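Local coordinates for protein vaginolysin (Gardnerella vaginalis, PDB 5IMY) that is a cholesterol-dependent cytolysin, a secreted toxin that probably binds cholesterol in host membranes and lyses cells by forming transmembrane beta strands, at residues 207-221 against 257-271. Residues are numbered along the deposited sequence; the frame is centred on the assembly and turned at random.
Sequences KQTQIVNFKQTYYTV and SNVAYGRSMYVKFDT
The sharply bent antiparallel sheet at the core of the cholesterol-dependent cytolysin fold brings 207-221 alongside 257-271, and both strands turn a corner together, at Y218 and G262. Strands 208-217 and 263-271 run antiparallel at 165°, from the Q208–T271 pair to Q216–R263; on the other side of the corner V221 pairs with V259. The register slips by one at a classic beta bulge: Y218 N donates to Y261 O at 2.9 Å, and Y219 N reaches the same oxygen in a weak bond. G262, in a backbone conformation open mainly to glycine, lays its CA 3.5 Å from Y218 CD2.

On the face turned to helices 278-286 and 326-335, F214 sits with its ring edge against V267 CG2, 3.5 Å from CD2. M265 CE lies 3.9 Å from F214 CD2, and V212 CG2 touches CE2 of F269. The other face carries N213, whose amide stacks flat on the Y266 ring, the planes 6° apart; chi1 of -175° swings CG anti to the backbone N and over the ring. Past the corner the Y219 and Y261 rings are nearly parallel but slid apart, so CE1 of Y219 meets CB of Y261 at 3.4 Å, while Y219 OH is buried without a polar partner. Strand 166-173 borders the other edge of 208-217. R263 NH1 bonds to L332 O in helix 326-335 and also makes a weak, bent bond of 2.8 Å to Q216 OE1, which lies in the guanidinium plane.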
loop_
_atom_site.group_PDB
_atom_site.type_symbol
_atom_site.label_atom_id
_atom_site.label_comp_id
_atom_site.label_asym_id
_atom_site.label_seq_id
_atom_site.Cartn_x
_atom_site.Cartn_y
_atom_site.Cartn_z
ATOM N N LYS A 207 13.095 -13.036 -10.987
ATOM C CA LYS A 207 14.293 -12.986 -10.164
ATOM C C LYS A 207 14.319 -11.703 -9.347
ATOM O O LYS A 207 13.671 -10.708 -9.682
ATOM C CB LYS A 207 15.574 -13.053 -11.009
ATOM C CG LYS A 207 15.938 -14.434 -11.511
ATOM C CD LYS A 207 17.372 -14.450 -12.021
ATOM C CE LYS A 207 17.667 -15.693 -12.839
ATOM N NZ LYS A 207 19.130 -15.887 -13.038
ATOM N N GLN A 208 15.076 -11.756 -8.256
ATOM C CA GLN A 208 15.568 -10.577 -7.561
ATOM C C GLN A 208 17.086 -10.612 -7.630
ATOM O O GLN A 208 17.693 -11.666 -7.423
ATOM C CB GLN A 208 15.105 -10.539 -6.100
ATOM C CG GLN A 208 13.658 -10.113 -5.911
ATOM C CD GLN A 208 13.262 -10.044 -4.449
ATOM O OE1 GLN A 208 13.281 -8.976 -3.839
ATOM N NE2 GLN A 208 12.900 -11.187 -3.878
ATOM N N THR A 209 17.699 -9.472 -7.940
ATOM C CA THR A 209 19.136 -9.428 -8.171
ATOM C C THR A 209 19.746 -8.237 -7.449
ATOM O O THR A 209 19.162 -7.150 -7.418
ATOM C CB THR A 209 19.458 -9.344 -9.670
ATOM O OG1 THR A 209 18.905 -10.479 -10.345
ATOM C CG2 THR A 209 20.969 -9.313 -9.897
ATOM N N GLN A 210 20.928 -8.453 -6.877
ATOM C CA GLN A 210 21.674 -7.412 -6.183
ATOM C C GLN A 210 23.077 -7.345 -6.766
ATOM O O GLN A 210 23.719 -8.381 -6.961
ATOM C CB GLN A 210 21.739 -7.690 -4.676
ATOM C CG GLN A 210 22.110 -6.481 -3.833
ATOM C CD GLN A 210 21.026 -5.421 -3.831
ATOM O OE1 GLN A 210 19.890 -5.674 -4.232
ATOM N NE2 GLN A 210 21.374 -4.223 -3.379
ATOM N N ILE A 211 23.545 -6.131 -7.044
ATOM C CA ILE A 211 24.890 -5.890 -7.555
ATOM C C ILE A 211 25.670 -5.139 -6.489
ATOM O O ILE A 211 25.177 -4.152 -5.930
ATOM C CB ILE A 211 24.862 -5.098 -8.874
ATOM C CG1 ILE A 211 23.997 -5.818 -9.916
ATOM C CG2 ILE A 211 26.278 -4.883 -9.400
ATOM C CD1 ILE A 211 24.444 -7.234 -10.238
ATOM N N VAL A 212 26.885 -5.601 -6.209
ATOM C CA VAL A 212 27.697 -5.052 -5.127
ATOM C C VAL A 212 29.141 -4.959 -5.595
ATOM O O VAL A 212 29.708 -5.944 -6.080
ATOM C CB VAL A 212 27.596 -5.910 -3.850
ATOM C CG1 VAL A 212 28.408 -5.291 -2.721
ATOM C CG2 VAL A 212 26.141 -6.074 -3.437
ATOM N N ASN A 213 29.731 -3.777 -5.449
ATOM C CA ASN A 213 31.141 -3.549 -5.742
ATOM C C ASN A 213 31.915 -3.611 -4.432
ATOM O O ASN A 213 31.657 -2.820 -3.521
ATOM C CB ASN A 213 31.337 -2.195 -6.427
ATOM C CG ASN A 213 32.771 -1.960 -6.866
ATOM O OD1 ASN A 213 33.515 -2.902 -7.138
ATOM N ND2 ASN A 213 33.165 -0.694 -6.934
ATOM N N PHE A 214 32.847 -4.554 -4.331
ATOM C CA PHE A 214 33.692 -4.695 -3.151
ATOM C C PHE A 214 35.075 -4.137 -3.448
ATOM O O PHE A 214 35.699 -4.513 -4.447
ATOM C CB PHE A 214 33.807 -6.158 -2.719
ATOM C CG PHE A 214 32.574 -6.697 -2.066
ATOM C CD1 PHE A 214 32.316 -6.448 -0.728
ATOM C CD2 PHE A 214 31.672 -7.461 -2.784
ATOM C CE1 PHE A 214 31.180 -6.944 -0.123
ATOM C CE2 PHE A 214 30.536 -7.961 -2.185
ATOM C CZ PHE A 214 30.288 -7.703 -0.852
ATOM N N LYS A 215 35.547 -3.243 -2.584
ATOM C CA LYS A 215 36.880 -2.663 -2.692
ATOM C C LYS A 215 37.637 -2.935 -1.402
ATOM O O LYS A 215 37.225 -2.484 -0.328
ATOM C CB LYS A 215 36.809 -1.160 -2.965
ATOM C CG LYS A 215 36.710 -0.815 -4.439
ATOM C CD LYS A 215 36.415 0.656 -4.655
ATOM C CE LYS A 215 36.383 0.988 -6.135
ATOM N NZ LYS A 215 35.791 2.327 -6.401
ATOM N N GLN A 216 38.740 -3.671 -1.513
ATOM C CA GLN A 216 39.629 -3.947 -0.391
ATOM C C GLN A 216 40.915 -3.161 -0.619
ATOM O O GLN A 216 41.690 -3.474 -1.530
ATOM C CB GLN A 216 39.904 -5.443 -0.270
ATOM C CG GLN A 216 38.648 -6.299 -0.334
ATOM C CD GLN A 216 38.893 -7.735 0.075
ATOM O OE1 GLN A 216 39.152 -8.599 -0.765
ATOM N NE2 GLN A 216 38.812 -8.001 1.374
ATOM N N THR A 217 41.133 -2.134 0.198
ATOM C CA THR A 217 42.284 -1.252 0.059
ATOM C C THR A 217 43.349 -1.655 1.071
ATOM O O THR A 217 43.105 -1.618 2.281
ATOM C CB THR A 217 41.880 0.209 0.263
ATOM O OG1 THR A 217 40.894 0.575 -0.708
ATOM C CG2 THR A 217 43.089 1.131 0.122
ATOM N N TYR A 218 44.527 -2.030 0.573
ATOM C CA TYR A 218 45.661 -2.304 1.447
ATOM C C TYR A 218 46.385 -1.022 1.834
ATOM O O TYR A 218 46.741 -0.833 3.002
ATOM C CB TYR A 218 46.634 -3.259 0.759
ATOM C CG TYR A 218 46.028 -4.588 0.379
ATOM C CD1 TYR A 218 45.275 -5.322 1.286
ATOM C CD2 TYR A 218 46.202 -5.105 -0.893
ATOM C CE1 TYR A 218 44.718 -6.537 0.932
ATOM C CE2 TYR A 218 45.647 -6.312 -1.260
ATOM C CZ TYR A 218 44.907 -7.027 -0.344
ATOM O OH TYR A 218 44.359 -8.233 -0.712
ATOM N N TYR A 219 46.612 -0.137 0.868
ATOM C CA TYR A 219 47.325 1.104 1.123
ATOM C C TYR A 219 46.969 2.108 0.040
ATOM O O TYR A 219 46.420 1.755 -1.007
ATOM C CB TYR A 219 48.842 0.878 1.174
ATOM C CG TYR A 219 49.398 0.165 -0.038
ATOM C CD1 TYR A 219 49.723 0.864 -1.194
ATOM C CD2 TYR A 219 49.604 -1.208 -0.025
ATOM C CE1 TYR A 219 50.233 0.214 -2.302
ATOM C CE2 TYR A 219 50.115 -1.866 -1.127
ATOM C CZ TYR A 219 50.428 -1.150 -2.263
ATOM O OH TYR A 219 50.936 -1.802 -3.365
ATOM N N THR A 220 47.297 3.368 0.309
ATOM C CA THR A 220 46.978 4.473 -0.581
ATOM C C THR A 220 48.245 5.265 -0.860
ATOM O O THR A 220 48.989 5.600 0.066
ATOM C CB THR A 220 45.905 5.380 0.038
ATOM O OG1 THR A 220 44.675 4.655 0.152
ATOM C CG2 THR A 220 45.681 6.627 -0.812
ATOM N N VAL A 221 48.490 5.553 -2.134
ATOM C CA VAL A 221 49.585 6.421 -2.550
ATOM C C VAL A 221 49.004 7.807 -2.782
ATOM O O VAL A 221 48.100 7.979 -3.608
ATOM C CB VAL A 221 50.281 5.892 -3.814
ATOM C CG1 VAL A 221 51.400 6.838 -4.241
ATOM C CG2 VAL A 221 50.824 4.489 -3.571
ATOM N N SER A 257 44.897 13.204 -6.573
ATOM C CA SER A 257 45.498 13.442 -5.264
ATOM C C SER A 257 45.934 12.145 -4.595
ATOM O O SER A 257 46.902 12.147 -3.828
ATOM C CB SER A 257 44.525 14.206 -4.366
ATOM O OG SER A 257 43.191 14.072 -4.820
ATOM N N ASN A 258 45.246 11.038 -4.863
ATOM C CA ASN A 258 45.669 9.759 -4.313
ATOM C C ASN A 258 45.074 8.628 -5.138
ATOM O O ASN A 258 44.056 8.792 -5.815
ATOM C CB ASN A 258 45.266 9.614 -2.839
ATOM C CG ASN A 258 43.798 9.268 -2.664
ATOM O OD1 ASN A 258 43.386 8.126 -2.875
ATOM N ND2 ASN A 258 43.004 10.250 -2.254
ATOM N N VAL A 259 45.737 7.477 -5.070
ATOM C CA VAL A 259 45.288 6.253 -5.722
ATOM C C VAL A 259 45.311 5.138 -4.690
ATOM O O VAL A 259 46.324 4.935 -4.011
ATOM C CB VAL A 259 46.170 5.892 -6.933
ATOM C CG1 VAL A 259 45.804 4.512 -7.483
ATOM C CG2 VAL A 259 46.029 6.947 -8.018
ATOM N N ALA A 260 44.199 4.420 -4.572
ATOM C CA ALA A 260 44.096 3.305 -3.648
ATOM C C ALA A 260 44.528 2.020 -4.340
ATOM O O ALA A 260 44.200 1.787 -5.507
ATOM C CB ALA A 260 42.664 3.169 -3.127
ATOM N N TYR A 261 45.270 1.190 -3.613
ATOM C CA TYR A 261 45.777 -0.070 -4.132
ATOM C C TYR A 261 45.202 -1.222 -3.323
ATOM O O TYR A 261 45.078 -1.133 -2.096
ATOM C CB TYR A 261 47.308 -0.112 -4.086
ATOM C CG TYR A 261 47.970 0.817 -5.076
ATOM C CD1 TYR A 261 48.485 0.336 -6.272
ATOM C CD2 TYR A 261 48.071 2.178 -4.820
ATOM C CE1 TYR A 261 49.089 1.181 -7.182
ATOM C CE2 TYR A 261 48.672 3.034 -5.726
ATOM C CZ TYR A 261 49.180 2.529 -6.905
ATOM O OH TYR A 261 49.779 3.375 -7.811
ATOM N N GLY A 262 44.851 -2.300 -4.014
ATOM C CA GLY A 262 44.347 -3.475 -3.339
ATOM C C GLY A 262 43.619 -4.445 -4.242
ATOM O O GLY A 262 44.154 -4.870 -5.271
ATOM N N ARG A 263 42.395 -4.802 -3.861
ATOM C CA ARG A 263 41.642 -5.853 -4.529
ATOM C C ARG A 263 40.214 -5.378 -4.741
ATOM O O ARG A 263 39.583 -4.871 -3.809
ATOM C CB ARG A 263 41.671 -7.137 -3.695
ATOM C CG ARG A 263 41.408 -8.415 -4.465
ATOM C CD ARG A 263 41.980 -9.603 -3.710
ATOM N NE ARG A 263 41.364 -10.867 -4.103
ATOM C CZ ARG A 263 40.251 -11.360 -3.567
ATOM N NH1 ARG A 263 39.612 -10.697 -2.609
ATOM N NH2 ARG A 263 39.772 -12.521 -3.990
ATOM N N SER A 264 39.712 -5.536 -5.963
ATOM C CA SER A 264 38.388 -5.061 -6.337
ATOM C C SER A 264 37.645 -6.156 -7.087
ATOM O O SER A 264 38.237 -6.875 -7.897
ATOM C CB SER A 264 38.484 -3.803 -7.211
ATOM O OG SER A 264 37.236 -3.492 -7.805
ATOM N N MET A 265 36.346 -6.280 -6.817
ATOM C CA MET A 265 35.530 -7.266 -7.510
ATOM C C MET A 265 34.073 -6.827 -7.507
ATOM O O MET A 265 33.631 -6.079 -6.632
ATOM C CB MET A 265 35.657 -8.653 -6.869
ATOM C CG MET A 265 35.210 -8.723 -5.420
ATOM S SD MET A 265 35.154 -10.419 -4.814
ATOM C CE MET A 265 34.392 -10.161 -3.220
ATOM N N TYR A 266 33.335 -7.315 -8.501
ATOM C CA TYR A 266 31.897 -7.116 -8.607
ATOM C C TYR A 266 31.186 -8.436 -8.341
ATOM O O TYR A 266 31.605 -9.485 -8.839
ATOM C CB TYR A 266 31.518 -6.591 -9.994
ATOM C CG TYR A 266 31.679 -5.097 -10.147
ATOM C CD1 TYR A 266 30.622 -4.239 -9.883
ATOM C CD2 TYR A 266 32.884 -4.544 -10.557
ATOM C CE1 TYR A 266 30.758 -2.873 -10.020
ATOM C CE2 TYR A 266 33.030 -3.176 -10.698
ATOM C CZ TYR A 266 31.963 -2.345 -10.428
ATOM O OH TYR A 266 32.096 -0.981 -10.565
ATOM N N VAL A 267 30.108 -8.380 -7.563
ATOM C CA VAL A 267 29.379 -9.571 -7.146
ATOM C C VAL A 267 27.908 -9.392 -7.484
ATOM O O VAL A 267 27.322 -8.342 -7.195
ATOM C CB VAL A 267 29.550 -9.850 -5.640
ATOM C CG1 VAL A 267 28.874 -11.161 -5.267
ATOM C CG2 VAL A 267 31.025 -9.883 -5.270
ATOM N N LYS A 268 27.312 -10.417 -8.087
ATOM C CA LYS A 268 25.886 -10.450 -8.383
ATOM C C LYS A 268 25.222 -11.475 -7.474
ATOM O O LYS A 268 25.536 -12.668 -7.548
ATOM C CB LYS A 268 25.637 -10.799 -9.851
ATOM C CG LYS A 268 24.158 -10.950 -10.215
ATOM C CD LYS A 268 23.962 -11.432 -11.649
ATOM C CE LYS A 268 24.390 -12.884 -11.828
ATOM N NZ LYS A 268 24.224 -13.357 -13.228
ATOM N N PHE A 269 24.317 -11.009 -6.619
ATOM C CA PHE A 269 23.446 -11.880 -5.841
ATOM C C PHE A 269 22.089 -11.936 -6.522
ATOM O O PHE A 269 21.493 -10.891 -6.803
ATOM C CB PHE A 269 23.264 -11.369 -4.410
ATOM C CG PHE A 269 24.545 -11.150 -3.665
ATOM C CD1 PHE A 269 25.018 -12.105 -2.784
ATOM C CD2 PHE A 269 25.264 -9.978 -3.826
ATOM C CE1 PHE A 269 26.192 -11.904 -2.086
ATOM C CE2 PHE A 269 26.437 -9.769 -3.130
ATOM C CZ PHE A 269 26.902 -10.734 -2.260
ATOM N N ASP A 270 21.596 -13.144 -6.784
ATOM C CA ASP A 270 20.235 -13.292 -7.273
ATOM C C ASP A 270 19.614 -14.553 -6.694
ATOM O O ASP A 270 20.310 -15.506 -6.336
ATOM C CB ASP A 270 20.166 -13.316 -8.814
ATOM C CG ASP A 270 20.909 -14.490 -9.427
ATOM O OD1 ASP A 270 21.195 -15.469 -8.712
ATOM O OD2 ASP A 270 21.197 -14.435 -10.643
ATOM N N THR A 271 18.288 -14.534 -6.596
ATOM C CA THR A 271 17.524 -15.676 -6.127
ATOM C C THR A 271 16.192 -15.689 -6.855
ATOM O O THR A 271 15.725 -14.660 -7.351
ATOM C CB THR A 271 17.292 -15.629 -4.610
ATOM O OG1 THR A 271 16.601 -16.813 -4.193
ATOM C CG2 THR A 271 16.462 -14.404 -4.226
#